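Local structure of putative glucoamylase (Bacteroides uniformis, 4GL3) at residues Cys196-Val199 / Tyr200-Ala204; Met257-Pro261 / Arg262-Asp266; Gly394-Trp397 / Lys398-Met401. The protein probably hydrolyses glucosidic bonds in glucans or related oligosaccharides. All blocks are in the same frame, centred on the assembly; numbering follows the deposited sequence. Where two conformers were deposited one is given.

Contact 1 (Cys196-Val199 / Tyr200-Ala204); sequences CHIV and YILGA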
loop_
_atom_site.group_PDB
_atom_site.type_symbol
_atom_site.label_atom_id
_atom_site.label_comp_id
_atom_site.label_asym_id
_atom_site.label_seq_id
_atom_site.Cartn_x
_atom_site.Cartn_y
_atom_site.Cartn_z
ATOM N N CYS A 196 4.460 7.276 3.242
ATOM C CA CYS A 196 4.132 8.197 2.142
ATOM C C CYS A 196 5.263 8.538 1.164
ATOM O O CYS A 196 5.171 9.525 0.464
ATOM C CB CYS A 196 3.669 9.500 2.780
ATOM S SG CYS A 196 2.312 9.329 3.927
ATOM N N HIS A 197 6.351 7.778 1.153
ATOM C CA HIS A 197 7.516 8.092 0.305
ATOM C C HIS A 197 7.131 8.372 -1.167
ATOM O O HIS A 197 7.657 9.315 -1.840
ATOM C CB HIS A 197 8.517 6.923 0.397
ATOM C CG HIS A 197 9.911 7.252 -0.028
ATOM N ND1 HIS A 197 10.877 6.278 -0.166
ATOM C CD2 HIS A 197 10.514 8.431 -0.323
ATOM C CE1 HIS A 197 12.019 6.847 -0.523
ATOM N NE2 HIS A 197 11.832 8.154 -0.604
ATOM N N ILE A 198 6.192 7.564 -1.647
ATOM C CA ILE A 198 5.785 7.563 -3.048
ATOM C C ILE A 198 5.146 8.886 -3.468
ATOM O O ILE A 198 5.161 9.243 -4.669
ATOM C CB ILE A 198 4.815 6.369 -3.362
ATOM C CG1 ILE A 198 4.686 6.120 -4.852
ATOM C CG2 ILE A 198 3.413 6.606 -2.817
ATOM C CD1 ILE A 198 5.829 5.383 -5.439
ATOM N N VAL A 199 4.568 9.608 -2.511
ATOM C CA VAL A 199 4.026 10.903 -2.818
ATOM C C VAL A 199 5.099 11.860 -3.359
ATOM O O VAL A 199 4.851 12.598 -4.319
ATOM C CB VAL A 199 3.314 11.543 -1.579
ATOM C CG1 VAL A 199 2.667 12.876 -1.982
ATOM C CG2 VAL A 199 2.279 10.561 -1.014
ATOM N N TYR A 200 6.280 11.854 -2.738
ATOM C CA TYR A 200 7.385 12.711 -3.183
ATOM C C TYR A 200 7.988 12.221 -4.485
ATOM O O TYR A 200 8.323 13.044 -5.345
ATOM C CB TYR A 200 8.475 12.824 -2.117
ATOM C CG TYR A 200 8.064 13.744 -0.986
ATOM C CD1 TYR A 200 7.274 13.279 0.087
ATOM C CD2 TYR A 200 8.401 15.098 -1.003
ATOM C CE1 TYR A 200 6.849 14.144 1.102
ATOM C CE2 TYR A 200 7.977 15.961 0.013
ATOM C CZ TYR A 200 7.205 15.498 1.057
ATOM O OH TYR A 200 6.811 16.386 2.077
ATOM N N ILE A 201 8.106 10.895 -4.648
ATOM C CA ILE A 201 8.624 10.334 -5.907
ATOM C C ILE A 201 7.698 10.692 -7.084
ATOM O O ILE A 201 8.178 11.135 -8.105
ATOM C CB ILE A 201 8.790 8.783 -5.861
ATOM C CG1 ILE A 201 9.655 8.289 -4.691
ATOM C CG2 ILE A 201 9.274 8.227 -7.193
ATOM C CD1 ILE A 201 10.878 9.049 -4.462
ATOM N N LEU A 202 6.375 10.519 -6.928
ATOM C CA LEU A 202 5.442 10.885 -8.002
ATOM C C LEU A 202 5.455 12.403 -8.233
ATOM O O LEU A 202 5.458 12.878 -9.387
ATOM C CB LEU A 202 4.025 10.396 -7.710
ATOM C CG LEU A 202 3.818 8.853 -7.689
ATOM C CD1 LEU A 202 2.410 8.441 -7.270
ATOM C CD2 LEU A 202 4.173 8.277 -9.041
ATOM N N GLY A 203 5.470 13.172 -7.157
ATOM C CA GLY A 203 5.594 14.650 -7.288
ATOM C C GLY A 203 6.809 15.042 -8.120
ATOM O O GLY A 203 6.747 15.954 -8.934
ATOM N N ALA A 204 7.932 14.362 -7.918
ATOM C CA ALA A 204 9.177 14.672 -8.633
ATOM C C ALA A 204 9.102 14.196 -10.077
ATOM O O ALA A 204 9.818 14.742 -10.934
ATOM C CB ALA A 204 10.395 14.022 -7.951
#
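Ile198 and Leu202, one turn apart on helix 197-205, form the tight side of this contact. Ile198 O lies under the Leu202 side chain, with Leu202 CG 3.3 Å from that oxygen, and the same carbonyl takes Leu202 N at 2.9 Å in a nearly straight bond (170°). Beyond the backbone, Ile198 CG1 meets Leu202 CG at 4.0 Å, the two side chains crossing obliquely. A further regular helical bond follows, Gly203 N to Val199 O at 3.0 Å.

The His197 side is looser, though just as buried. Ile201 N reaches His197 O at 3.3 Å, and Tyr200 N adds only a weak bond to that oxygen. The first torsion of His197 (chi1 -161°) points the imidazole outward from the helix, and Ile201 CG1 lies over one of its faces; Ile201 CD1 stays 4.1 Å from His197 NE2. What fixes the ring's rotation lies elsewhere: Tyr256 OH bonds ND1, and Tyr216 OH bonds NE2. Tyr200 OH is bonded to Ile190 O and Met174 N.

Helix 124-140 packs against Ile198 and Val199, helix 213-220 against Tyr200, and helix 395-401 against Ile198 and Leu202, consistent with the helix-rich fold of six-hairpin glycosidases.

Contact 2 (Met257-Pro261 / Arg262-Asp266); sequences MGLDP and RGLKD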
loop_
_atom_site.group_PDB
_atom_site.type_symbol
_atom_site.label_atom_id
_atom_site.label_comp_id
_atom_site.label_asym_id
_atom_site.label_seq_id
_atom_site.Cartn_x
_atom_site.Cartn_y
_atom_site.Cartn_z
HETATM N N MSE A 257 5.090 -1.212 -3.404
HETATM C CA MSE A 257 4.290 -2.118 -4.210
HETATM C C MSE A 257 4.740 -2.004 -5.675
HETATM O O MSE A 257 4.968 -2.996 -6.367
HETATM C CB MSE A 257 2.823 -1.710 -4.059
HETATM C CG MSE A 257 1.967 -2.853 -3.884
HETATM SE SE MSE A 257 1.437 -3.242 -2.066
HETATM C CE MSE A 257 -0.416 -3.502 -2.720
ATOM N N GLY A 258 4.899 -0.757 -6.134
ATOM C CA GLY A 258 5.478 -0.488 -7.479
ATOM C C GLY A 258 6.955 -0.085 -7.448
ATOM O O GLY A 258 7.766 -0.512 -8.278
ATOM N N LEU A 259 7.300 0.760 -6.493
ATOM C CA LEU A 259 8.676 1.183 -6.278
ATOM C C LEU A 259 9.461 -0.008 -5.677
ATOM O O LEU A 259 9.199 -0.452 -4.546
ATOM C CB LEU A 259 8.671 2.402 -5.354
ATOM C CG LEU A 259 9.925 3.167 -5.066
ATOM C CD1 LEU A 259 10.454 3.784 -6.347
ATOM C CD2 LEU A 259 9.621 4.280 -4.049
ATOM N N ASP A 260 10.377 -0.552 -6.467
ATOM C CA ASP A 260 11.209 -1.662 -6.055
ATOM C C ASP A 260 12.365 -1.147 -5.181
ATOM O O ASP A 260 13.269 -0.473 -5.677
ATOM C CB ASP A 260 11.759 -2.374 -7.319
ATOM C CG ASP A 260 12.444 -3.712 -7.034
ATOM O OD1 ASP A 260 12.764 -4.039 -5.873
ATOM O OD2 ASP A 260 12.681 -4.444 -8.026
ATOM N N PRO A 261 12.389 -1.528 -3.890
ATOM C CA PRO A 261 13.488 -1.101 -3.009
ATOM C C PRO A 261 14.793 -1.842 -3.167
ATOM O O PRO A 261 15.806 -1.384 -2.593
ATOM C CB PRO A 261 12.931 -1.345 -1.606
ATOM C CG PRO A 261 12.043 -2.513 -1.781
ATOM C CD PRO A 261 11.463 -2.431 -3.192
ATOM N N ARG A 262 14.816 -2.931 -3.949
ATOM C CA ARG A 262 16.039 -3.696 -4.131
ATOM C C ARG A 262 17.067 -2.916 -4.983
ATOM O O ARG A 262 16.789 -2.519 -6.118
ATOM C CB ARG A 262 15.714 -5.060 -4.761
ATOM C CG ARG A 262 14.762 -5.902 -3.894
ATOM C CD ARG A 262 14.343 -7.192 -4.589
ATOM N NE ARG A 262 13.716 -6.834 -5.862
ATOM C CZ ARG A 262 13.597 -7.642 -6.909
ATOM N NH1 ARG A 262 14.013 -8.894 -6.857
ATOM N NH2 ARG A 262 13.025 -7.208 -8.014
ATOM N N GLY A 263 18.234 -2.661 -4.406
ATOM C CA GLY A 263 19.278 -1.846 -5.029
ATOM C C GLY A 263 18.905 -0.366 -5.100
ATOM O O GLY A 263 19.619 0.415 -5.730
ATOM N N LEU A 264 17.802 0.031 -4.462
ATOM C CA LEU A 264 17.384 1.443 -4.442
ATOM C C LEU A 264 18.108 2.230 -3.357
ATOM O O LEU A 264 18.094 1.834 -2.205
ATOM C CB LEU A 264 15.875 1.534 -4.245
ATOM C CG LEU A 264 15.229 2.920 -4.473
ATOM C CD1 LEU A 264 15.269 3.280 -5.955
ATOM C CD2 LEU A 264 13.799 2.890 -3.890
ATOM N N LYS A 265 18.750 3.342 -3.740
ATOM C CA LYS A 265 19.573 4.138 -2.830
ATOM C C LYS A 265 19.416 5.623 -3.143
ATOM O O LYS A 265 19.441 6.000 -4.308
ATOM C CB LYS A 265 21.060 3.805 -2.981
ATOM C CG LYS A 265 21.476 2.356 -2.674
ATOM C CD LYS A 265 23.015 2.270 -2.632
ATOM C CE LYS A 265 23.580 0.963 -2.091
ATOM N NZ LYS A 265 23.149 -0.185 -2.924
ATOM N N ASP A 266 19.283 6.468 -2.122
ATOM C CA ASP A 266 19.399 7.928 -2.316
ATOM C C ASP A 266 20.470 8.374 -1.344
ATOM O O ASP A 266 21.192 7.518 -0.797
ATOM C CB ASP A 266 18.062 8.658 -2.167
ATOM C CG ASP A 266 17.491 8.599 -0.760
ATOM O OD1 ASP A 266 18.164 8.055 0.150
ATOM O OD2 ASP A 266 16.336 9.043 -0.589
HETATM O O HOH W 1 15.446 -0.593 -7.479
#
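Pro261 and Leu264 are the end residues of a type II beta turn in the long loop that runs from strand 235-239 to helix 271-288. The turn is closed by Leu264 N, which donates to Pro261 O at 3.1 Å from well above the carbonyl plane. Gly263 supplies the positive phi (70°) of the third turn position, and its N is bonded to Glu272 at the start of the following helix.

An Asx turn overlaps this bend: Asp260 OD1 accepts Arg262 N at 3.0 Å, the donor coming from above the carboxylate plane. That oxygen is gripped twice, because Arg262 NE also bonds Asp260 OD1 at 3.0 Å, in the guanidinium plane and on the syn lone pair. The salt bridge is completed by Arg262 NH2 to Asp260 OD2 at 2.8 Å. The guanidinium thus meets the carboxylate side-on, one nitrogen to each oxygen, with the planes only 15° apart. A bend at chi3 (-57°) brings the guanidinium alongside the Asp260 carboxylate. Tyr419 OH also bonds Asp260 OD2, giving the carboxylate a second partner.

On the other side of the turn the contact is apolar. Leu259 and Leu264 meet at about a right angle, Leu259 CG being 4.1 Å from Leu264 CD2, while Pro261 packs on Tyr271 and Met275. A single water donates to both Asp260 O, at 2.8 Å, and Arg262 O, at 2.7 Å, bridging two backbone carbonyls.

Contact 3 (Gly394-Trp397 / Lys398-Met401); sequences GLIW and KLFM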
loop_
_atom_site.group_PDB
_atom_site.type_symbol
_atom_site.label_atom_id
_atom_site.label_comp_id
_atom_site.label_asym_id
_atom_site.label_seq_id
_atom_site.Cartn_x
_atom_site.Cartn_y
_atom_site.Cartn_z
ATOM N N GLY A 394 8.499 -10.481 -9.285
ATOM C CA GLY A 394 8.775 -9.053 -9.423
ATOM C C GLY A 394 7.826 -8.319 -10.377
ATOM O O GLY A 394 8.145 -7.220 -10.816
ATOM N N LEU A 395 6.655 -8.910 -10.661
ATOM C CA LEU A 395 5.695 -8.419 -11.642
ATOM C C LEU A 395 5.377 -6.931 -11.524
ATOM O O LEU A 395 5.538 -6.196 -12.517
ATOM C CB LEU A 395 4.363 -9.189 -11.553
ATOM C CG LEU A 395 3.292 -8.762 -12.568
ATOM C CD1 LEU A 395 3.730 -9.093 -14.022
ATOM C CD2 LEU A 395 1.955 -9.450 -12.267
ATOM N N ILE A 396 4.913 -6.470 -10.355
ATOM C CA ILE A 396 4.402 -5.086 -10.269
ATOM C C ILE A 396 5.562 -4.083 -10.225
ATOM O O ILE A 396 5.502 -3.019 -10.838
ATOM C CB ILE A 396 3.428 -4.906 -9.083
ATOM C CG1 ILE A 396 2.237 -5.876 -9.208
ATOM C CG2 ILE A 396 2.951 -3.457 -8.964
ATOM C CD1 ILE A 396 1.512 -5.888 -10.538
ATOM N N TRP A 397 6.629 -4.457 -9.516
ATOM C CA TRP A 397 7.892 -3.728 -9.559
ATOM C C TRP A 397 8.408 -3.498 -10.970
ATOM O O TRP A 397 8.745 -2.395 -11.336
ATOM C CB TRP A 397 8.973 -4.493 -8.812
ATOM C CG TRP A 397 8.854 -4.450 -7.328
ATOM C CD1 TRP A 397 8.264 -3.487 -6.568
ATOM C CD2 TRP A 397 9.412 -5.402 -6.406
ATOM N NE1 TRP A 397 8.368 -3.801 -5.236
ATOM C CE2 TRP A 397 9.100 -4.956 -5.107
ATOM C CE3 TRP A 397 10.106 -6.597 -6.561
ATOM C CZ2 TRP A 397 9.487 -5.663 -3.955
ATOM C CZ3 TRP A 397 10.506 -7.290 -5.423
ATOM C CH2 TRP A 397 10.187 -6.816 -4.136
ATOM N N LYS A 398 8.470 -4.522 -11.788
ATOM C CA LYS A 398 8.967 -4.309 -13.158
ATOM C C LYS A 398 8.093 -3.336 -13.944
ATOM O O LYS A 398 8.609 -2.512 -14.679
ATOM C CB LYS A 398 9.105 -5.617 -13.933
ATOM C CG LYS A 398 10.218 -6.521 -13.420
ATOM C CD LYS A 398 10.318 -7.811 -14.264
ATOM C CE LYS A 398 10.595 -9.045 -13.418
ATOM N NZ LYS A 398 11.977 -9.081 -12.862
ATOM N N LEU A 399 6.781 -3.434 -13.796
ATOM C CA LEU A 399 5.882 -2.561 -14.545
ATOM C C LEU A 399 6.087 -1.091 -14.130
ATOM O O LEU A 399 6.321 -0.212 -14.978
ATOM C CB LEU A 399 4.419 -3.011 -14.334
ATOM C CG LEU A 399 4.079 -4.351 -14.972
ATOM C CD1 LEU A 399 2.812 -4.900 -14.359
ATOM C CD2 LEU A 399 4.008 -4.256 -16.504
ATOM N N PHE A 400 5.980 -0.826 -12.827
ATOM C CA PHE A 400 6.043 0.534 -12.310
ATOM C C PHE A 400 7.410 1.167 -12.610
ATOM O O PHE A 400 7.471 2.296 -13.073
ATOM C CB PHE A 400 5.740 0.559 -10.817
ATOM C CG PHE A 400 5.754 1.935 -10.214
ATOM C CD1 PHE A 400 4.609 2.735 -10.258
ATOM C CD2 PHE A 400 6.881 2.422 -9.559
ATOM C CE1 PHE A 400 4.609 3.994 -9.705
ATOM C CE2 PHE A 400 6.866 3.693 -8.991
ATOM C CZ PHE A 400 5.743 4.478 -9.085
HETATM N N MSE A 401 8.498 0.434 -12.347
HETATM C CA MSE A 401 9.838 0.984 -12.506
HETATM C C MSE A 401 10.165 1.216 -13.994
HETATM O O MSE A 401 11.106 1.964 -14.313
HETATM C CB MSE A 401 10.885 0.063 -11.886
HETATM C CG MSE A 401 10.765 -0.106 -10.390
HETATM SE SE MSE A 401 11.031 1.549 -9.403
HETATM C CE MSE A 401 12.948 1.591 -9.305
#
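Lys398 lies back over Gly394, the residue at the N-cap of helix 395-401. Its N donates to Gly394 O at 2.9 Å, almost along the C=O axis, and Lys398 CG comes within 3.4 Å of that oxygen. The aliphatic chain bends at chi3 and chi4, keeping CE near the Gly394 carbonyl as the side chain runs toward the start of the helix.

Leu399 comes next and carries the apolar part of the contact. Its backbone bond is the longer one, Leu399 N to Leu395 O at 3.3 Å. With CG beside the backbone N (chi1 -69°), the side chain leans back over the preceding turn: Leu399 CD1 lies 4.2 Å from Ile396 CD1 and 4.3 Å from Leu395 CG. Leu395 and Leu399 both rest on Ile65 of helix 54-69, and Ile396 rests on Met62 of that helix.

The positive phi of Gly394 (63°) marks a break in the chain's helical path: the residue ends helix 378-393 and at once begins the next helix. Asn390 spans the break, its OD1 accepting Trp397 N.

At Phe400 the backbone bond to the first turn is nearly straight, Phe400 N to Ile396 O being 3.0 Å with an angle of 176° at the hydrogen. Its ring leads away from residues 394-397. Selenomethionine 401 follows, Met401 N donating to Trp397 O at 3.0 Å. Met401 CG also sits against that carbonyl oxygen, while bends at chi2 and chi3 carry the selenium end away from Trp397, whose own NE1 is bonded to Tyr256 O.

The three contacts follow one another in series, each between adjoining segments, so none encloses or crosses another. Contact 1 spans about two turns of helix 197-205; contact 2 closes a tight turn in the loop before helix 271-288; contact 3 starts the short helix after 378-393. They converge in space. Leu259 of contact 2 enters beside contact 1, its CD2 4.1 Å from Ile201 CG1. Phe400 of contact 3 reaches contact 1 as well, its CZ 3.8 Å from Ile198 CD1. Contacts 2 and 3, with centres about 10 Å apart, pack closely: Arg262 NE lies 3.3 Å from Trp397 CZ3. The loop at 257-266 is thereby tied to both helices.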